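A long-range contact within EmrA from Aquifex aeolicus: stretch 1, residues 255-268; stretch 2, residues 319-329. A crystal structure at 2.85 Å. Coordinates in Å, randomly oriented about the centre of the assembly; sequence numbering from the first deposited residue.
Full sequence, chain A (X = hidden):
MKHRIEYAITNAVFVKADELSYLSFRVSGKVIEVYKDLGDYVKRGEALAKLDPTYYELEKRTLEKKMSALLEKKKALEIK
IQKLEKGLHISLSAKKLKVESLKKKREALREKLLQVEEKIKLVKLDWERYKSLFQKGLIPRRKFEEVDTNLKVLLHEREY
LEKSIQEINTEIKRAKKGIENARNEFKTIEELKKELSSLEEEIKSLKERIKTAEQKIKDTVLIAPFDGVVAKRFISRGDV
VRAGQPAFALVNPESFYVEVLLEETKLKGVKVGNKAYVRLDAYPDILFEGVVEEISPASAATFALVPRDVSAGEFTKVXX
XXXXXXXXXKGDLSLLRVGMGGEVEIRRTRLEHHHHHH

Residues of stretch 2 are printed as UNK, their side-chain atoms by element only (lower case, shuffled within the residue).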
# COMPACT_ATOMS: atom_id res chain seq x y z
N SER A 255 24.19 24.69 22.38
CA SER A 255 23.79 24.43 23.76
C SER A 255 24.89 24.76 24.75
O SER A 255 24.62 25.09 25.91
CB SER A 255 23.38 22.97 23.96
OG SER A 255 22.21 22.68 23.23
N PHE A 256 26.14 24.67 24.30
CA PHE A 256 27.29 24.88 25.17
C PHE A 256 27.37 26.26 25.86
O PHE A 256 27.09 27.32 25.27
CB PHE A 256 28.58 24.68 24.38
CG PHE A 256 28.89 23.26 24.04
CD1 PHE A 256 29.04 22.31 25.04
CD2 PHE A 256 29.07 22.88 22.72
CE1 PHE A 256 29.36 20.99 24.74
CE2 PHE A 256 29.40 21.56 22.41
CZ PHE A 256 29.54 20.61 23.42
N TYR A 257 27.76 26.21 27.13
CA TYR A 257 28.11 27.40 27.89
C TYR A 257 29.24 27.06 28.83
O TYR A 257 29.60 25.89 29.01
CB TYR A 257 26.92 27.95 28.67
CG TYR A 257 26.40 27.02 29.74
CD1 TYR A 257 25.64 25.92 29.40
CD2 TYR A 257 26.65 27.26 31.09
CE1 TYR A 257 25.15 25.07 30.35
CE2 TYR A 257 26.15 26.41 32.06
CZ TYR A 257 25.40 25.31 31.68
OH TYR A 257 24.89 24.44 32.61
N VAL A 258 29.82 28.10 29.42
CA VAL A 258 30.87 27.88 30.39
C VAL A 258 30.32 28.19 31.75
O VAL A 258 29.57 29.17 31.92
CB VAL A 258 32.10 28.73 30.10
CG1 VAL A 258 33.11 28.61 31.23
CG2 VAL A 258 32.72 28.31 28.78
N GLU A 259 30.63 27.32 32.71
CA GLU A 259 30.21 27.52 34.07
C GLU A 259 31.43 27.80 34.91
O GLU A 259 32.41 27.05 34.92
CB GLU A 259 29.45 26.32 34.61
CG GLU A 259 28.87 26.52 36.02
CD GLU A 259 28.69 25.22 36.81
OE1 GLU A 259 27.69 25.10 37.56
OE2 GLU A 259 29.54 24.30 36.68
N VAL A 260 31.37 28.91 35.62
CA VAL A 260 32.49 29.36 36.42
C VAL A 260 32.08 29.40 37.88
O VAL A 260 31.01 29.91 38.21
CB VAL A 260 32.97 30.74 35.94
CG1 VAL A 260 34.05 31.27 36.83
CG2 VAL A 260 33.50 30.61 34.51
N LEU A 261 32.90 28.80 38.73
CA LEU A 261 32.68 28.86 40.18
C LEU A 261 33.53 29.96 40.78
O LEU A 261 34.74 29.79 40.96
CB LEU A 261 33.00 27.53 40.86
CG LEU A 261 32.00 26.47 40.43
CD1 LEU A 261 32.14 25.24 41.27
CD2 LEU A 261 30.59 27.05 40.49
N LEU A 262 32.91 31.10 41.07
CA LEU A 262 33.65 32.29 41.47
C LEU A 262 33.64 32.52 42.97
O LEU A 262 32.57 32.52 43.60
CB LEU A 262 33.08 33.51 40.74
CG LEU A 262 34.06 34.66 40.52
CD1 LEU A 262 35.48 34.14 40.43
CD2 LEU A 262 33.69 35.39 39.25
N GLU A 263 34.82 32.73 43.56
CA GLU A 263 34.92 33.11 44.98
C GLU A 263 34.07 34.36 45.21
O GLU A 263 34.06 35.26 44.37
CB GLU A 263 36.37 33.34 45.38
CG GLU A 263 37.35 32.38 44.68
CD GLU A 263 38.74 32.36 45.32
OE1 GLU A 263 38.99 33.18 46.23
OE2 GLU A 263 39.58 31.53 44.90
N GLU A 264 33.32 34.39 46.31
CA GLU A 264 32.35 35.47 46.51
C GLU A 264 33.06 36.81 46.63
O GLU A 264 32.52 37.86 46.25
CB GLU A 264 31.50 35.23 47.75
CG GLU A 264 30.43 36.30 47.98
CD GLU A 264 29.65 36.10 49.27
OE1 GLU A 264 29.54 34.93 49.73
OE2 GLU A 264 29.16 37.11 49.82
N THR A 265 34.28 36.75 47.15
CA THR A 265 35.11 37.92 47.36
C THR A 265 35.40 38.60 46.02
O THR A 265 35.18 39.81 45.87
CB THR A 265 36.43 37.54 48.08
OG1 THR A 265 36.99 38.70 48.70
CG2 THR A 265 37.45 36.92 47.13
N LYS A 266 35.85 37.84 45.02
CA LYS A 266 36.20 38.44 43.74
C LYS A 266 34.98 38.60 42.86
O LYS A 266 35.10 38.60 41.64
CB LYS A 266 37.28 37.63 43.02
CG LYS A 266 37.29 36.17 43.32
CD LYS A 266 38.28 35.43 42.43
CE LYS A 266 39.72 35.65 42.83
NZ LYS A 266 40.64 34.76 42.06
N LEU A 267 33.81 38.75 43.45
CA LEU A 267 32.61 38.93 42.66
C LEU A 267 32.18 40.39 42.65
O LEU A 267 31.14 40.74 42.08
CB LEU A 267 31.49 38.05 43.20
CG LEU A 267 30.26 37.91 42.29
CD1 LEU A 267 29.93 36.44 42.10
CD2 LEU A 267 29.06 38.67 42.84
N LYS A 268 32.99 41.25 43.27
CA LYS A 268 32.63 42.63 43.56
C LYS A 268 31.85 43.33 42.44
O LYS A 268 30.67 43.64 42.60
CB LYS A 268 33.90 43.45 43.88
CG LYS A 268 35.11 42.60 44.27
CD LYS A 268 36.19 43.43 44.97
CE LYS A 268 37.51 42.67 45.09
NZ LYS A 268 38.41 42.92 43.93
N UNK A 319 36.89 30.42 49.59
CA UNK A 319 36.58 29.00 49.68
C UNK A 319 35.08 28.71 49.47
O UNK A 319 34.70 27.56 49.19
c UNK A 319 38.57 28.36 51.12
c UNK A 319 37.04 28.44 51.05
c UNK A 319 36.48 29.27 52.21
N UNK A 320 34.24 29.75 49.58
CA UNK A 320 32.78 29.63 49.38
C UNK A 320 32.31 30.20 48.02
O UNK A 320 31.87 31.36 47.92
o UNK A 320 34.26 31.70 51.87
n UNK A 320 34.05 33.37 50.37
c UNK A 320 32.18 31.83 50.64
c UNK A 320 32.03 30.31 50.54
c UNK A 320 33.59 32.30 51.01
N UNK A 321 32.37 29.37 46.98
CA UNK A 321 32.31 29.83 45.59
C UNK A 321 30.90 30.00 45.03
O UNK A 321 29.96 29.35 45.46
c UNK A 321 37.29 28.51 43.47
c UNK A 321 33.11 28.86 44.70
c UNK A 321 35.28 27.52 44.51
n UNK A 321 38.62 28.58 43.36
c UNK A 321 34.62 28.79 45.01
n UNK A 321 36.73 27.66 44.33
n UNK A 321 36.54 29.31 42.73
N UNK A 322 30.74 30.90 44.07
CA UNK A 322 29.43 31.16 43.48
C UNK A 322 29.40 30.83 41.99
O UNK A 322 30.20 31.34 41.20
c UNK A 322 27.41 33.79 45.30
c UNK A 322 28.60 32.84 45.15
c UNK A 322 29.03 32.63 43.70
c UNK A 322 27.88 33.03 42.77
N UNK A 323 28.47 29.95 41.58
CA UNK A 323 28.33 29.57 40.17
C UNK A 323 27.88 30.74 39.30
O UNK A 323 26.84 31.37 39.55
c UNK A 323 27.26 28.47 40.20
c UNK A 323 27.49 29.26 42.42
c UNK A 323 27.15 28.07 41.59
N UNK A 324 28.66 31.01 38.27
CA UNK A 324 28.30 32.03 37.30
C UNK A 324 28.27 31.40 35.92
O UNK A 324 29.19 30.68 35.53
c UNK A 324 29.29 33.22 37.30
c UNK A 324 28.78 34.32 36.38
c UNK A 324 29.46 33.76 38.70
N UNK A 325 27.18 31.66 35.22
CA UNK A 325 26.94 31.09 33.90
C UNK A 325 27.35 32.07 32.82
O UNK A 325 26.95 33.24 32.83
c UNK A 325 23.72 29.64 32.28
c UNK A 325 25.20 29.77 32.58
c UNK A 325 23.46 28.95 30.94
c UNK A 325 25.47 30.70 33.74
n UNK A 325 22.02 28.99 30.56
N UNK A 326 28.15 31.60 31.87
CA UNK A 326 28.61 32.43 30.77
C UNK A 326 28.12 31.95 29.40
O UNK A 326 28.40 30.82 28.99
c UNK A 326 32.03 32.84 32.36
c UNK A 326 30.61 33.16 32.05
c UNK A 326 30.65 33.16 29.50
c UNK A 326 30.13 32.48 30.77
N UNK A 327 27.39 32.81 28.70
CA UNK A 327 26.98 32.54 27.31
C UNK A 327 28.10 32.87 26.32
O UNK A 327 28.71 33.94 26.40
c UNK A 327 25.50 33.39 25.43
n UNK A 327 22.32 35.32 24.39
c UNK A 327 23.64 35.09 25.06
c UNK A 327 25.73 33.34 26.93
c UNK A 327 24.04 33.62 25.04
N UNK A 328 28.35 31.94 25.40
CA UNK A 328 29.44 32.11 24.43
C UNK A 328 29.02 32.94 23.23
O UNK A 328 27.92 32.76 22.69
c UNK A 328 30.62 28.46 24.74
c UNK A 328 30.09 29.82 25.12
c UNK A 328 29.93 30.77 23.93
c UNK A 328 31.20 30.95 23.11
N UNK A 329 29.89 33.83 22.79
CA UNK A 329 29.52 34.74 21.72
C UNK A 329 30.54 34.81 20.58
O UNK A 329 30.23 35.34 19.52
o UNK A 329 30.47 36.60 22.98
c UNK A 329 28.08 36.18 23.17
c UNK A 329 29.31 36.16 22.26

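Position 319 has three side-chain carbons, one carrying the other two. Its CA-to-CB bond points away from stretch 1. This is Val-319.

Position 320 has three carbons in a row, the last carrying one oxygen and one nitrogen. The nitrogen lies 4.1 Å from CB of Glu-264. An amide end on a chain of this length gives Gln-320.

Position 321 has three carbons, a nitrogen, then a carbon carrying two more nitrogens. One of those two end nitrogens lies 3.5 Å from OE2 of Glu-263. The end group is a guanidinium, so the residue is Arg-321. The contact is a salt bridge from its NH2. The oxygen lies well out of the guanidinium plane, so the attraction is between charges.

Position 322 has four carbons, forked at the first, with one arm two carbons long. The carbon of the short arm lies 4.0 Å from CD1 of Leu-267. The fork makes it Ile-322. Its backbone N donates to O of Leu-262 at a very short 2.5 Å, and its O accepts from N of Leu-262 at 2.7 Å.

Position 323 has three carbons that close a ring onto the backbone nitrogen. Its CB is 3.6 Å from CD2 of Leu-261. Only proline closes such a ring: Pro-323. It has no N-H to give, but it sits at a non-hydrogen-bonded pair with Leu-261, where none is asked for across the strands.

Position 324 has three carbons, branched at the first. One end carbon lies 4.2 Å from CB of Leu-262. This is Val-324. Its N donates to O of Val-260 at 2.6 Å, and its O accepts from N of Val-260 at 2.8 Å.

Position 325 has four carbons in a row ending in nitrogen. The extended chain crosses the ring of Tyr-257. The fourth carbon stands 3.7 Å from the Tyr-257 ring centroid, and the nitrogen 4.8 Å from that centroid, over the same face. This is Lys-325, and its NZ makes a cation-pi contact.

Position 326 has four carbons, forked at the first, one arm longer. The end of the long arm meets CG2 of Val-260 at 3.4 Å. This is Ile-326.

Position 327 again has four carbons ending in nitrogen, but its side chain stays clear of stretch 1. It is Lys-327.

Position 328 repeats the forked four-carbon pattern. The end of the long arm lies 4.3 Å from CB of Phe-256. This is Ile-328.

Position 329 has one carbon carrying an oxygen and a carbon. It is out of reach. This is Thr-329.

The strands run antiparallel. Six backbone hydrogen bonds join them. Val-258, Val-260, Leu-262, Ile-322, Val-324 and Ile-326 make an apolar face; the other carries Tyr-257, Lys-325 and the charged pair.

Stretch 2 319-329: VQRIPVKIKIT
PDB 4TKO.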